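Local coordinates for probable CoA-transferase alpha subunit (Rhodococcus jostii, PDB 6COJ), which probably serves as one subunit of a CoA-transferase-family enzyme acting on CoA thioesters, and is captured here with a bicyclic CoA thioester bound, at residues T223-L226 with V227-P231; R20-L23 with D24-V27; N250-H253 with F254-A257; G291-D294 with D295-A299. The protein carries 1 engineered substitution. All blocks are in the same frame, centred on the assembly; numbering follows the deposited sequence.

Overall arrangement
The four contacts are local, each within one continuous stretch, and three involve helices. Interactions 2 and 4 sit at helix starts and repeat one chemistry, a serine-aspartate capping box; they touch where L23 CD1 meets E293 CB at 3.7 Å. Interaction 1, on helix 223-229, relies on backbone carbonyls; its centre lies about 25 Å from that of the chain, the farthest of the four. Interaction 3 is the buried one, a loop after strand 244-247 with a cis peptide and a CH-pi contact between H253 and F254, while interactions 1, 2 and 4 mix buried with exposed residues. Interaction 3 meets interaction 4 through N250 with Q297 and H253 with Y296.

Interaction 1 of 4, residues T223-L226 with V227-P231; sequences TEEL and VKTVP
The carbonyl O of E225 receives the hydroxyl of T229, whose OG1 lies 2.7 Å away, and it also takes a weak bond from K228 N. The hydroxyl comes from above the carbonyl plane, 36° out of it. A chi1 of -61° sets OG1 beside the backbone N of T229 and opposite its carbonyl carbon, which turns the oxygen back over the preceding turn, while the side chains of E225 and T229 run side by side in the same direction. Backbone bonds carry the rest: V227 N donates to T223 O at 3.0 Å, and K228 N is shared, giving its main bond to E224 O at 3.2 Å. L226 O accepts T229 N at 3.1 Å, plus a weak bond from V230 N. V227 turns both methyls onto the same carbonyl, CG1 and CG2 each 3.6 Å from T223 O. E224 and K228 form a salt bridge whose modelled length is too short to trust; a water donates to E224 OE2. On the inner side L226 and V230 pack against strands 193-194 and 235-237, T223 OG1 bonds to D188, and a neighbouring protein chain touches T223, E224 and V227. A threonine hydroxyl bonded to the carbonyl four residues back is a common feature of alpha-helices; here it belongs to the short helix 223-229, laid against a small antiparallel sheet of the CoA-transferase fold.

Interaction 2 of 4, residues R20-L23 with D24-V27; sequences RISL and DDAV. With SO4 (sulfate ion), chain C.
S22 and D25 exchange bonds in a capping box at the start of helix 23-28. In one direction D25 N donates to S22 OG over 2.9 Å; in the other S22 N donates to D25 OD2 at 3.2 Å, nearly straight (171°) and on the anti side of the carboxylate but 32° out of its plane. A chi1 of 70° places OG between the backbone N and carbonyl carbon of S22, within reach of the first turn. Backbone bonds from A26 N to S22 O and from V27 N to L23 O begin the helical ladder.

Apolar contact lies to one side of the box. I21 lays CD1 on A26 CB at 3.7 Å and CB against D25 CB, and both I21 and A26 also rest on F214 and V246 of the parallel sheet. L23 and V27 face helix 48-56, while the charge of D24 is met by R56.

Ionic contact belongs to R20, whose guanidinium also pairs with D18. Its edge faces a sulfate, probably from the crystallisation liquor, with two nitrogens used side by side: NH1 donates to sulfate O2 at 3.0 Å and NH2 to sulfate O3 at 3.1 Å.

Interaction 3 of 4, residues N250-H253 with F254-A257; sequences NGAH and FTLA
The H253 ring lies against the start of F254, whose CA stands over one face, 3.5 Å from the ring centroid and 18° off its normal. F254 CB sits above the same ring nearer its rim, and the peptide joining the two residues is cis. With chi1 at -175° the imidazole swings beside its own carbonyl carbon and therefore over the residue that follows. Both ring nitrogens are engaged, ND1 with Y296 OH and NE2 with D264, so the ring's rotation is fixed. With alanine at H253, the Y296 hydroxyl and the D264 carboxylate would probably each lose a partner, and F254 CA the ring it packs on. Equally tight is the grip on A252 O, which accepts T255 OG1 at 2.7 Å and T255 N at 2.8 Å from the same face of its plane; K46 N bonds to that hydroxyl as well. Looser packing follows downstream: A252 CB meets A257 CB only at 4.1 Å, and the partly exposed L256 points away from 250-253 and touches R44 and R263; its side chain is about 13 Å from the bound CoA thioester. Upstream, N250 to H253 forms a type I turn closed by H253 N on N250 O. The bond from T255 N to A252 O around the cis peptide matches a type VIa turn, a shape usually built on cis-proline, here in the buried loop between strand 244-247 and helix 265-274.

Interaction 4 of 4, residues G291-D294 with D295-A299; sequences GSED and DYQAA
E293 and Q297 each bend at chi2, 65° and -66° respectively, and these bends fold their polar ends together one helical turn apart. Q297 NE2 donates to E293 OE2 at 2.9 Å, nearly straight; the oxygen lies in the amide plane of Q297, whereas the amide meets the carboxylate on its anti side, well out of plane. The same oxygen also pairs with R52 of helix 48-56, and Q297 OE1 takes the amide of N250. A leucine in place of Q297 would probably strip E293 OE2 of one donor and leave the N250 amide without its acceptor. At the head of the helix S292 and D295 make a capping box. D295 N donates to S292 OG at 3.1 Å, and S292 N meets D295 OD2 at 3.0 Å from above the carboxylate plane. Behind it the helix ladder opens with Y296 N on S292 O, Q297 N on E293 O at 2.8 Å, and A298 N on D294 O. Inward, the Y296 ring makes a cation-pi contact with R52 and packs on Y288 of helix 278-288. Three successive acids, E293, D294 and D295, occupy the first turn of helix 293-306, where the N-terminal end of the helix dipole would probably favour their negative charge; R52 probably balances E293, and Q297, donating to E293 and accepting from N250, joins the helix start to the loop 250-257.

Interaction 1 of 4, residues T223-L226 with V227-P231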
loop_
_atom_site.group_PDB
_atom_site.type_symbol
_atom_site.label_atom_id
_atom_site.label_comp_id
_atom_site.label_asym_id
_atom_site.label_seq_id
_atom_site.Cartn_x
_atom_site.Cartn_y
_atom_site.Cartn_z
ATOM N N THR A 223 -22.383 -11.666 -8.067
ATOM C CA THR A 223 -21.714 -10.450 -7.609
ATOM C C THR A 223 -22.453 -9.815 -6.443
ATOM O O THR A 223 -21.841 -9.423 -5.440
ATOM C CB THR A 223 -21.614 -9.441 -8.753
ATOM O OG1 THR A 223 -20.948 -10.038 -9.872
ATOM C CG2 THR A 223 -20.826 -8.198 -8.310
ATOM N N GLU A 224 -23.775 -9.730 -6.540
ATOM C CA GLU A 224 -24.506 -9.061 -5.484
ATOM C C GLU A 224 -24.430 -9.827 -4.171
ATOM O O GLU A 224 -24.372 -9.215 -3.100
ATOM C CB GLU A 224 -25.936 -8.790 -5.931
ATOM C CG GLU A 224 -26.747 -8.197 -4.839
ATOM C CD GLU A 224 -26.519 -6.689 -4.706
ATOM O OE1 GLU A 224 -27.308 -6.068 -3.985
ATOM O OE2 GLU A 224 -25.544 -6.136 -5.288
ATOM N N GLU A 225 -24.394 -11.158 -4.229
ATOM C CA GLU A 225 -24.193 -11.922 -3.007
ATOM C C GLU A 225 -22.809 -11.660 -2.423
ATOM O O GLU A 225 -22.662 -11.481 -1.210
ATOM C CB GLU A 225 -24.397 -13.412 -3.285
ATOM C CG GLU A 225 -24.250 -14.241 -2.041
ATOM C CD GLU A 225 -24.641 -15.692 -2.227
ATOM O OE1 GLU A 225 -25.064 -16.087 -3.336
ATOM O OE2 GLU A 225 -24.515 -16.436 -1.242
ATOM N N LEU A 226 -21.784 -11.624 -3.277
ATOM C CA LEU A 226 -20.424 -11.358 -2.813
ATOM C C LEU A 226 -20.338 -10.044 -2.041
ATOM O O LEU A 226 -19.805 -9.999 -0.926
ATOM C CB LEU A 226 -19.468 -11.342 -4.008
ATOM C CG LEU A 226 -18.044 -10.839 -3.767
ATOM C CD1 LEU A 226 -17.290 -11.821 -2.891
ATOM C CD2 LEU A 226 -17.320 -10.647 -5.098
ATOM N N VAL A 227 -20.845 -8.955 -2.631
ATOM C CA VAL A 227 -20.639 -7.636 -2.043
ATOM C C VAL A 227 -21.522 -7.427 -0.824
ATOM O O VAL A 227 -21.239 -6.544 -0.008
ATOM C CB VAL A 227 -20.784 -6.502 -3.079
ATOM C CG1 VAL A 227 -19.817 -6.721 -4.240
ATOM C CG2 VAL A 227 -22.219 -6.396 -3.578
ATOM N N LYS A 228 -22.588 -8.215 -0.668
ATOM C CA LYS A 228 -23.396 -8.126 0.538
ATOM C C LYS A 228 -22.891 -9.021 1.664
ATOM O O LYS A 228 -23.376 -8.902 2.796
ATOM C CB LYS A 228 -24.876 -8.418 0.232
ATOM C CG LYS A 228 -25.543 -7.335 -0.592
ATOM C CD LYS A 228 -25.860 -6.132 0.287
ATOM C CE LYS A 228 -26.667 -5.085 -0.463
ATOM N NZ LYS A 228 -26.522 -5.242 -1.940
ATOM N N THR A 229 -21.924 -9.894 1.391
ATOM C CA THR A 229 -21.399 -10.828 2.382
ATOM C C THR A 229 -20.178 -10.294 3.120
ATOM O O THR A 229 -19.991 -10.606 4.303
ATOM C CB THR A 229 -21.050 -12.157 1.700
ATOM O OG1 THR A 229 -22.236 -12.703 1.116
ATOM C CG2 THR A 229 -20.475 -13.161 2.695
ATOM N N VAL A 230 -19.360 -9.475 2.467
ATOM C CA VAL A 230 -18.106 -9.010 3.058
ATOM C C VAL A 230 -18.063 -7.492 2.993
ATOM O O VAL A 230 -18.731 -6.872 2.151
ATOM C CB VAL A 230 -16.882 -9.607 2.329
ATOM C CG1 VAL A 230 -16.940 -11.126 2.375
ATOM C CG2 VAL A 230 -16.834 -9.113 0.892
ATOM N N PRO A 231 -17.273 -6.861 3.859
ATOM C CA PRO A 231 -17.072 -5.414 3.745
ATOM C C PRO A 231 -16.294 -5.067 2.486
ATOM O O PRO A 231 -15.595 -5.895 1.890
ATOM C CB PRO A 231 -16.264 -5.061 4.999
ATOM C CG PRO A 231 -16.501 -6.210 5.948
ATOM C CD PRO A 231 -16.620 -7.409 5.062
HETATM O O HOH W 1 -24.614 -3.647 -4.379
#

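Interaction 2 of 4, residues R20-L23 with D24-V27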
loop_
_atom_site.group_PDB
_atom_site.type_symbol
_atom_site.label_atom_id
_atom_site.label_comp_id
_atom_site.label_asym_id
_atom_site.label_seq_id
_atom_site.Cartn_x
_atom_site.Cartn_y
_atom_site.Cartn_z
ATOM N N ARG A 20 -15.287 -18.793 -15.441
ATOM C CA ARG A 20 -15.253 -20.070 -14.735
ATOM C C ARG A 20 -14.552 -21.136 -15.570
ATOM O O ARG A 20 -14.886 -21.341 -16.742
ATOM C CB ARG A 20 -16.676 -20.514 -14.398
ATOM C CG ARG A 20 -17.290 -19.689 -13.287
ATOM C CD ARG A 20 -18.744 -20.036 -13.081
ATOM N NE ARG A 20 -19.551 -19.667 -14.237
ATOM C CZ ARG A 20 -20.854 -19.906 -14.336
ATOM N NH1 ARG A 20 -21.489 -20.528 -13.351
ATOM N NH2 ARG A 20 -21.518 -19.526 -15.420
ATOM N N ILE A 21 -13.590 -21.829 -14.949
ATOM C CA ILE A 21 -12.827 -22.907 -15.574
ATOM C C ILE A 21 -12.489 -23.946 -14.509
ATOM O O ILE A 21 -12.579 -23.689 -13.307
ATOM C CB ILE A 21 -11.523 -22.399 -16.225
ATOM C CG1 ILE A 21 -10.651 -21.705 -15.176
ATOM C CG2 ILE A 21 -11.819 -21.519 -17.431
ATOM C CD1 ILE A 21 -9.390 -21.101 -15.749
ATOM N N SER A 22 -12.088 -25.137 -14.958
ATOM C CA SER A 22 -11.709 -26.202 -14.040
ATOM C C SER A 22 -10.249 -26.050 -13.614
ATOM O O SER A 22 -9.479 -25.274 -14.188
ATOM C CB SER A 22 -11.897 -27.564 -14.700
ATOM O OG SER A 22 -10.919 -27.735 -15.711
ATOM N N LEU A 23 -9.871 -26.812 -12.582
ATOM C CA LEU A 23 -8.478 -26.854 -12.144
ATOM C C LEU A 23 -7.553 -27.246 -13.286
ATOM O O LEU A 23 -6.522 -26.603 -13.514
ATOM C CB LEU A 23 -8.326 -27.855 -10.994
ATOM C CG LEU A 23 -8.945 -27.406 -9.671
ATOM C CD1 LEU A 23 -9.126 -28.605 -8.761
ATOM C CD2 LEU A 23 -8.064 -26.365 -9.006
ATOM N N ASP A 24 -7.899 -28.321 -14.003
ATOM C CA ASP A 24 -7.056 -28.779 -15.103
ATOM C C ASP A 24 -7.046 -27.778 -16.257
ATOM O O ASP A 24 -6.014 -27.607 -16.920
ATOM C CB ASP A 24 -7.506 -30.167 -15.568
ATOM C CG ASP A 24 -7.185 -31.264 -14.557
ATOM O OD1 ASP A 24 -6.312 -31.069 -13.688
ATOM O OD2 ASP A 24 -7.800 -32.346 -14.640
ATOM N N ASP A 25 -8.187 -27.128 -16.526
ATOM C CA ASP A 25 -8.236 -26.060 -17.529
ATOM C C ASP A 25 -7.242 -24.958 -17.196
ATOM O O ASP A 25 -6.510 -24.471 -18.066
ATOM C CB ASP A 25 -9.629 -25.416 -17.559
ATOM C CG ASP A 25 -10.681 -26.257 -18.255
ATOM O OD1 ASP A 25 -10.333 -27.144 -19.057
ATOM O OD2 ASP A 25 -11.881 -25.990 -18.011
ATOM N N ALA A 26 -7.236 -24.516 -15.937
ATOM C CA ALA A 26 -6.363 -23.416 -15.545
ATOM C C ALA A 26 -4.898 -23.789 -15.729
ATOM O O ALA A 26 -4.113 -23.015 -16.293
ATOM C CB ALA A 26 -6.653 -23.004 -14.099
ATOM N N VAL A 27 -4.519 -24.991 -15.290
ATOM C CA VAL A 27 -3.143 -25.435 -15.476
ATOM C C VAL A 27 -2.833 -25.629 -16.955
ATOM O O VAL A 27 -1.684 -25.452 -17.383
ATOM C CB VAL A 27 -2.868 -26.673 -14.603
ATOM C CG1 VAL A 27 -1.491 -27.290 -14.907
ATOM C CG2 VAL A 27 -2.967 -26.261 -13.135
HETATM S S SO4 C . -25.113 -20.477 -14.666
HETATM O O1 SO4 C . -26.384 -21.087 -15.048
HETATM O O2 SO4 C . -24.171 -21.538 -14.327
HETATM O O3 SO4 C . -24.597 -19.683 -15.779
HETATM O O4 SO4 C . -25.316 -19.618 -13.504
#

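Interaction 3 of 4, residues N250-H253 with F254-A257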
loop_
_atom_site.group_PDB
_atom_site.type_symbol
_atom_site.label_atom_id
_atom_site.label_comp_id
_atom_site.label_asym_id
_atom_site.label_seq_id
_atom_site.Cartn_x
_atom_site.Cartn_y
_atom_site.Cartn_z
ATOM N N ASN A 250 -12.618 -26.413 -0.154
ATOM C CA ASN A 250 -11.486 -27.009 0.553
ATOM C C ASN A 250 -10.215 -26.964 -0.286
ATOM O O ASN A 250 -9.302 -27.771 -0.083
ATOM C CB ASN A 250 -11.786 -28.435 1.051
ATOM C CG ASN A 250 -11.162 -28.732 2.410
ATOM O OD1 ASN A 250 -11.106 -27.867 3.287
ATOM N ND2 ASN A 250 -10.700 -29.971 2.595
ATOM N N GLY A 251 -10.149 -26.007 -1.219
ATOM C CA GLY A 251 -9.066 -25.916 -2.180
ATOM C C GLY A 251 -7.763 -25.386 -1.628
ATOM O O GLY A 251 -6.777 -25.333 -2.373
ATOM N N ALA A 252 -7.735 -24.981 -0.355
ATOM C CA ALA A 252 -6.493 -24.640 0.313
ATOM C C ALA A 252 -5.959 -25.769 1.191
ATOM O O ALA A 252 -4.834 -25.663 1.687
ATOM C CB ALA A 252 -6.655 -23.355 1.136
ATOM N N HIS A 253 -6.723 -26.844 1.378
ATOM C CA HIS A 253 -6.272 -27.948 2.224
ATOM C C HIS A 253 -4.922 -28.458 1.708
ATOM O O HIS A 253 -4.794 -28.690 0.511
ATOM C CB HIS A 253 -7.300 -29.081 2.194
ATOM C CG HIS A 253 -6.974 -30.201 3.129
ATOM N ND1 HIS A 253 -6.106 -31.220 2.796
ATOM C CD2 HIS A 253 -7.384 -30.451 4.395
ATOM C CE1 HIS A 253 -5.990 -32.046 3.819
ATOM N NE2 HIS A 253 -6.762 -31.608 4.799
ATOM N N PHE A 254 -3.920 -28.664 2.571
ATOM C CA PHE A 254 -4.042 -28.712 4.025
ATOM C C PHE A 254 -3.599 -27.450 4.762
ATOM O O PHE A 254 -3.329 -27.508 5.964
ATOM C CB PHE A 254 -3.234 -29.911 4.561
ATOM C CG PHE A 254 -1.875 -30.075 3.920
ATOM C CD1 PHE A 254 -0.768 -29.376 4.400
ATOM C CD2 PHE A 254 -1.702 -30.927 2.834
ATOM C CE1 PHE A 254 0.482 -29.534 3.804
ATOM C CE2 PHE A 254 -0.454 -31.088 2.235
ATOM C CZ PHE A 254 0.637 -30.391 2.722
ATOM N N THR A 255 -3.534 -26.312 4.074
ATOM C CA THR A 255 -3.221 -25.058 4.751
ATOM C C THR A 255 -4.504 -24.430 5.309
ATOM O O THR A 255 -5.621 -24.841 4.976
ATOM C CB THR A 255 -2.501 -24.093 3.802
ATOM O OG1 THR A 255 -3.378 -23.649 2.748
ATOM C CG2 THR A 255 -1.292 -24.801 3.190
ATOM N N LEU A 256 -4.347 -23.436 6.180
ATOM C CA LEU A 256 -5.529 -22.769 6.729
ATOM C C LEU A 256 -6.162 -21.841 5.688
ATOM O O LEU A 256 -5.568 -21.518 4.657
ATOM C CB LEU A 256 -5.203 -22.036 8.036
ATOM C CG LEU A 256 -4.127 -20.947 8.077
ATOM C CD1 LEU A 256 -4.577 -19.665 7.386
ATOM C CD2 LEU A 256 -3.735 -20.652 9.524
ATOM N N ALA A 257 -7.375 -21.377 5.970
ATOM C CA ALA A 257 -8.078 -20.558 4.982
ATOM C C ALA A 257 -8.992 -19.538 5.655
ATOM O O ALA A 257 -10.195 -19.484 5.416
ATOM C CB ALA A 257 -8.850 -21.426 3.993
#

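Interaction 4 of 4, residues G291-D294 with D295-A299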
loop_
_atom_site.group_PDB
_atom_site.type_symbol
_atom_site.label_atom_id
_atom_site.label_comp_id
_atom_site.label_asym_id
_atom_site.label_seq_id
_atom_site.Cartn_x
_atom_site.Cartn_y
_atom_site.Cartn_z
ATOM N N GLY A 291 -4.961 -39.221 -8.361
ATOM C CA GLY A 291 -6.285 -39.088 -8.926
ATOM C C GLY A 291 -6.668 -37.626 -9.080
ATOM O O GLY A 291 -5.822 -36.753 -9.269
ATOM N N SER A 292 -7.973 -37.372 -8.990
ATOM C CA SER A 292 -8.519 -36.032 -9.143
ATOM C C SER A 292 -8.509 -35.284 -7.810
ATOM O O SER A 292 -8.140 -35.825 -6.765
ATOM C CB SER A 292 -9.947 -36.112 -9.671
ATOM O OG SER A 292 -10.799 -36.682 -8.694
ATOM N N GLU A 293 -8.922 -34.012 -7.849
ATOM C CA GLU A 293 -9.128 -33.267 -6.610
ATOM C C GLU A 293 -10.194 -33.931 -5.746
ATOM O O GLU A 293 -10.046 -34.018 -4.520
ATOM C CB GLU A 293 -9.505 -31.818 -6.918
ATOM C CG GLU A 293 -9.712 -30.916 -5.688
ATOM C CD GLU A 293 -8.450 -30.694 -4.866
ATOM O OE1 GLU A 293 -7.338 -31.015 -5.340
ATOM O OE2 GLU A 293 -8.562 -30.151 -3.740
ATOM N N ASP A 294 -11.269 -34.424 -6.369
ATOM C CA ASP A 294 -12.297 -35.132 -5.611
ATOM C C ASP A 294 -11.726 -36.366 -4.926
ATOM O O ASP A 294 -12.068 -36.658 -3.773
ATOM C CB ASP A 294 -13.471 -35.509 -6.517
ATOM C CG ASP A 294 -14.350 -34.319 -6.865
ATOM O OD1 ASP A 294 -14.224 -33.271 -6.198
ATOM O OD2 ASP A 294 -15.170 -34.436 -7.800
ATOM N N ASP A 295 -10.847 -37.100 -5.617
ATOM C CA ASP A 295 -10.206 -38.262 -5.004
ATOM C C ASP A 295 -9.347 -37.841 -3.820
ATOM O O ASP A 295 -9.353 -38.500 -2.772
ATOM C CB ASP A 295 -9.344 -39.000 -6.029
ATOM C CG ASP A 295 -10.159 -39.602 -7.154
ATOM O OD1 ASP A 295 -11.344 -39.925 -6.928
ATOM O OD2 ASP A 295 -9.608 -39.755 -8.262
ATOM N N TYR A 296 -8.593 -36.747 -3.975
ATOM C CA TYR A 296 -7.805 -36.227 -2.865
ATOM C C TYR A 296 -8.701 -35.885 -1.685
ATOM O O TYR A 296 -8.408 -36.252 -0.540
ATOM C CB TYR A 296 -7.023 -34.989 -3.315
ATOM C CG TYR A 296 -6.330 -34.258 -2.186
ATOM C CD1 TYR A 296 -5.068 -34.641 -1.758
ATOM C CD2 TYR A 296 -6.944 -33.183 -1.543
ATOM C CE1 TYR A 296 -4.424 -33.971 -0.731
ATOM C CE2 TYR A 296 -6.312 -32.515 -0.511
ATOM C CZ TYR A 296 -5.055 -32.910 -0.110
ATOM O OH TYR A 296 -4.409 -32.260 0.911
ATOM N N GLN A 297 -9.797 -35.169 -1.949
ATOM C CA GLN A 297 -10.669 -34.714 -0.872
ATOM C C GLN A 297 -11.307 -35.894 -0.151
ATOM O O GLN A 297 -11.430 -35.890 1.080
ATOM C CB GLN A 297 -11.734 -33.768 -1.432
ATOM C CG GLN A 297 -11.191 -32.431 -1.931
ATOM C CD GLN A 297 -10.623 -31.576 -0.814
ATOM O OE1 GLN A 297 -11.011 -31.720 0.346
ATOM N NE2 GLN A 297 -9.722 -30.656 -1.161
ATOM N N ALA A 298 -11.698 -36.925 -0.899
ATOM C CA ALA A 298 -12.247 -38.116 -0.262
ATOM C C ALA A 298 -11.205 -38.795 0.619
ATOM O O ALA A 298 -11.514 -39.242 1.731
ATOM C CB ALA A 298 -12.757 -39.084 -1.329
ATOM N N ALA A 299 -9.963 -38.884 0.141
ATOM C CA ALA A 299 -8.927 -39.562 0.911
ATOM C C ALA A 299 -8.561 -38.771 2.155
ATOM O O ALA A 299 -8.261 -39.353 3.206
ATOM C CB ALA A 299 -7.692 -39.779 0.038
#